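Local coordinates for protein probable glycosidase crf1 (PDB 6IBU) that cleaves chitin and transfers it to 1,6-beta-glucan or to other chitin chains, cross-linking polysaccharides of the fungal cell wall, at residues L181-W186 against K217-E222. Numbering follows the deposited sequence.
Sequences LRLGSW and KSVRIE
Leu181, Leu183, Val219 and Ile221 meet through aliphatic carbons, and neither segment brings a flat group into this contact. Within 217-222 two flat groups pair, the Arg220 guanidinium and the Glu222 carboxylate; the Arg220 side chain starts out away from 181-186. Glu222 OE2 sits at the guanidinium edge, in the guanidinium plane, with Arg220 NE and NH2 each 3.1 Å from that oxygen. This is a side-on salt bridge to one oxygen. The two nitrogens reach OE2 on its anti side, tilted out of the carboxylate plane, one to each face.

Across the contact, Leu181 and Val219 reach toward each other tip to tip, with Leu181 CD2 3.6 Å from Val219 CG1. The same Leu181 CD2 lies 3.7 Å from Ile221 CD1. With CG anti to the backbone N (chi1 176°), Leu181 sends CD2 across to both residues.

The strands belong to the two facing sheets of the GH16 beta-sandwich (jelly roll). The axes of segments 181-186 and 217-222 approach to 10.7 Å and run nearly antiparallel, at 164°. No hydrogen bond joins them, and all four touching residues are buried.

The Ile221 chain is extended at chi2 (172°), which carries CD1 past the leucine until it is 4.0 Å from Leu181 CB. Leu183 and Val219 also slide past each other, and Leu183 CD1 comes to 3.9 Å from Val219 CG2. Trp35 also packs on Leu181, Leu183 and Val219. Along 181-186, Leu181 and Leu183 point into the sandwich, while the chitin-binding Arg182 and Trp186 project from the other face of the sheet. There Arg182 forms salt bridges with Asp63 and Glu92, and Trp186 NE1 hydrogen-bonds to Ser88 OG.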
ATOM      1  N   LEU A 181       0.874   0.178   6.634  1.00 18.95           N
ATOM      2  CA  LEU A 181       1.080   0.890   5.360  1.00 18.98           C
ATOM      3  C   LEU A 181       2.483   0.552   4.855  1.00 19.16           C
ATOM      4  O   LEU A 181       3.437   0.696   5.613  1.00 17.74           O
ATOM      5  CB  LEU A 181       0.864   2.378   5.638  1.00 18.78           C
ATOM      6  CG  LEU A 181       1.111   3.333   4.481  1.00 18.94           C
ATOM      7  CD1 LEU A 181       0.193   3.042   3.299  1.00 18.38           C
ATOM      8  CD2 LEU A 181       0.935   4.762   4.978  1.00 19.50           C
ATOM      9  N   ARG A 182       2.587   0.073   3.619  1.00 20.80           N
ATOM     10  CA  ARG A 182       3.880  -0.219   2.949  1.00 22.66           C
ATOM     11  C   ARG A 182       4.013   0.763   1.784  1.00 21.51           C
ATOM     12  O   ARG A 182       3.047   0.933   1.019  1.00 21.51           O
ATOM     13  CB  ARG A 182       3.946  -1.679   2.490  1.00 27.16           C
ATOM     14  CG  ARG A 182       3.253  -2.637   3.459  1.00 35.58           C
ATOM     15  CD  ARG A 182       3.641  -4.111   3.410  1.00 42.41           C
ATOM     16  NE  ARG A 182       5.068  -4.285   3.160  1.00 49.59           N
ATOM     17  CZ  ARG A 182       5.617  -5.345   2.583  1.00 54.95           C
ATOM     18  NH1 ARG A 182       4.861  -6.360   2.191  1.00 58.25           N
ATOM     19  NH2 ARG A 182       6.924  -5.380   2.391  1.00 56.71           N
ATOM     20  N   LEU A 183       5.136   1.448   1.667  1.00 19.15           N
ATOM     21  CA  LEU A 183       5.403   2.301   0.488  1.00 18.48           C
ATOM     22  C   LEU A 183       6.633   1.739  -0.201  1.00 18.64           C
ATOM     23  O   LEU A 183       7.605   1.425   0.496  1.00 18.42           O
ATOM     24  CB  LEU A 183       5.643   3.734   0.940  1.00 18.55           C
ATOM     25  CG  LEU A 183       4.465   4.389   1.637  1.00 17.93           C
ATOM     26  CD1 LEU A 183       4.895   5.684   2.295  1.00 17.66           C
ATOM     27  CD2 LEU A 183       3.344   4.627   0.638  1.00 18.54           C
ATOM     28  N   GLY A 184       6.617   1.692  -1.525  1.00 18.26           N
ATOM     29  CA  GLY A 184       7.805   1.211  -2.242  1.00 18.61           C
ATOM     30  C   GLY A 184       7.691   1.309  -3.738  1.00 17.92           C
ATOM     31  O   GLY A 184       6.586   1.427  -4.280  1.00 18.84           O
ATOM     32  N   SER A 185       8.844   1.211  -4.376  1.00 18.04           N
ATOM     33  CA  SER A 185       8.988   1.104  -5.841  1.00 17.98           C
ATOM     34  C   SER A 185       9.790  -0.155  -6.106  1.00 16.87           C
ATOM     35  O   SER A 185      10.531  -0.563  -5.228  1.00 16.12           O
ATOM     36  CB  SER A 185       9.633   2.329  -6.418  1.00 18.66           C
ATOM     37  OG  SER A 185      10.959   2.467  -5.909  1.00 21.24           O
ATOM     38  N   TRP A 186       9.606  -0.735  -7.280  1.00 17.70           N
ATOM     39  CA  TRP A 186      10.254  -1.995  -7.690  1.00 18.41           C
ATOM     40  C   TRP A 186      10.072  -2.183  -9.192  1.00 19.05           C
ATOM     41  O   TRP A 186       9.208  -1.536  -9.771  1.00 17.05           O
ATOM     42  CB  TRP A 186       9.659  -3.166  -6.918  1.00 19.01           C
ATOM     43  CG  TRP A 186       8.170  -3.249  -6.968  1.00 18.41           C
ATOM     44  CD1 TRP A 186       7.288  -2.453  -6.299  1.00 19.33           C
ATOM     45  CD2 TRP A 186       7.384  -4.230  -7.661  1.00 19.29           C
ATOM     46  NE1 TRP A 186       6.008  -2.859  -6.542  1.00 19.01           N
ATOM     47  CE2 TRP A 186       6.032  -3.953  -7.359  1.00 18.95           C
ATOM     48  CE3 TRP A 186       7.683  -5.328  -8.477  1.00 19.80           C
ATOM     49  CZ2 TRP A 186       4.985  -4.707  -7.873  1.00 19.47           C
ATOM     50  CZ3 TRP A 186       6.648  -6.075  -8.992  1.00 19.71           C
ATOM     51  CH2 TRP A 186       5.318  -5.771  -8.685  1.00 20.98           C
ATOM     52  N   LYS A 217       5.991  12.607  -0.218  1.00 19.93           N
ATOM     53  CA  LYS A 217       6.351  13.772   0.620  1.00 23.82           C
ATOM     54  C   LYS A 217       5.592  13.728   1.941  1.00 22.25           C
ATOM     55  O   LYS A 217       6.169  14.213   2.917  1.00 23.19           O
ATOM     56  CB  LYS A 217       6.374  15.119  -0.105  1.00 28.23           C
ATOM     57  CG  LYS A 217       5.174  15.567  -0.894  1.00 32.31           C
ATOM     58  CD  LYS A 217       5.601  16.659  -1.882  1.00 37.62           C
ATOM     59  CE  LYS A 217       4.722  17.903  -1.839  1.00 42.23           C
ATOM     60  NZ  LYS A 217       5.455  19.110  -2.294  1.00 42.34           N
ATOM     61  N   SER A 218       4.422  13.108   2.034  1.00 21.39           N
ATOM     62  CA  SER A 218       3.697  13.055   3.327  1.00 21.02           C
ATOM     63  C   SER A 218       2.788  11.833   3.441  1.00 20.46           C
ATOM     64  O   SER A 218       2.367  11.268   2.407  1.00 20.97           O
ATOM     65  CB  SER A 218       2.949  14.343   3.606  1.00 21.55           C
ATOM     66  OG  SER A 218       1.772  14.449   2.829  1.00 23.20           O
ATOM     67  N   VAL A 219       2.533  11.452   4.693  1.00 19.29           N
ATOM     68  CA  VAL A 219       1.597  10.362   5.063  1.00 19.84           C
ATOM     69  C   VAL A 219       0.685  10.845   6.188  1.00 20.07           C
ATOM     70  O   VAL A 219       1.193  11.374   7.170  1.00 18.84           O
ATOM     71  CB  VAL A 219       2.366   9.096   5.443  1.00 19.10           C
ATOM     72  CG1 VAL A 219       1.482   8.091   6.162  1.00 19.55           C
ATOM     73  CG2 VAL A 219       2.990   8.487   4.207  1.00 19.45           C
ATOM     74  N   ARG A 220      -0.621  10.642   6.035  1.00 21.06           N
ATOM     75  CA  ARG A 220      -1.611  10.824   7.117  1.00 23.24           C
ATOM     76  C   ARG A 220      -2.335   9.499   7.339  1.00 22.32           C
ATOM     77  O   ARG A 220      -2.938   8.995   6.386  1.00 21.84           O
ATOM     78  CB  ARG A 220      -2.582  11.942   6.762  1.00 28.05           C
ATOM     79  CG  ARG A 220      -3.615  12.205   7.844  1.00 32.69           C
ATOM     80  CD  ARG A 220      -4.681  13.164   7.370  1.00 39.06           C
ATOM     81  NE  ARG A 220      -5.655  13.390   8.435  1.00 43.36           N
ATOM     82  CZ  ARG A 220      -5.479  14.207   9.470  1.00 45.21           C
ATOM     83  NH1 ARG A 220      -4.363  14.911   9.597  1.00 46.51           N
ATOM     84  NH2 ARG A 220      -6.440  14.340  10.370  1.00 45.62           N
ATOM     85  N   ILE A 221      -2.266   8.945   8.544  1.00 20.75           N
ATOM     86  CA  ILE A 221      -3.115   7.787   8.932  1.00 19.52           C
ATOM     87  C   ILE A 221      -4.067   8.218  10.045  1.00 19.98           C
ATOM     88  O   ILE A 221      -3.619   8.821  11.044  1.00 18.85           O
ATOM     89  CB  ILE A 221      -2.265   6.573   9.326  1.00 18.62           C
ATOM     90  CG1 ILE A 221      -1.520   6.024   8.106  1.00 18.72           C
ATOM     91  CG2 ILE A 221      -3.139   5.521   9.997  1.00 18.05           C
ATOM     92  CD1 ILE A 221      -0.516   4.951   8.430  1.00 19.37           C
ATOM     93  N   GLU A 222      -5.343   7.908   9.868  1.00 21.89           N
ATOM     94  CA  GLU A 222      -6.382   8.044  10.919  1.00 23.42           C
ATOM     95  C   GLU A 222      -6.776   6.645  11.357  1.00 21.08           C
ATOM     96  O   GLU A 222      -7.087   5.837  10.489  1.00 20.48           O
ATOM     97  CB  GLU A 222      -7.591   8.781  10.382  1.00 26.79           C
ATOM     98  CG  GLU A 222      -7.272  10.196   9.980  1.00 31.93           C
ATOM     99  CD  GLU A 222      -8.488  10.976   9.524  1.00 36.17           C
ATOM    100  OE1 GLU A 222      -9.580  10.353   9.412  1.00 37.54           O
ATOM    101  OE2 GLU A 222      -8.346  12.202   9.292  1.00 41.68           O
TER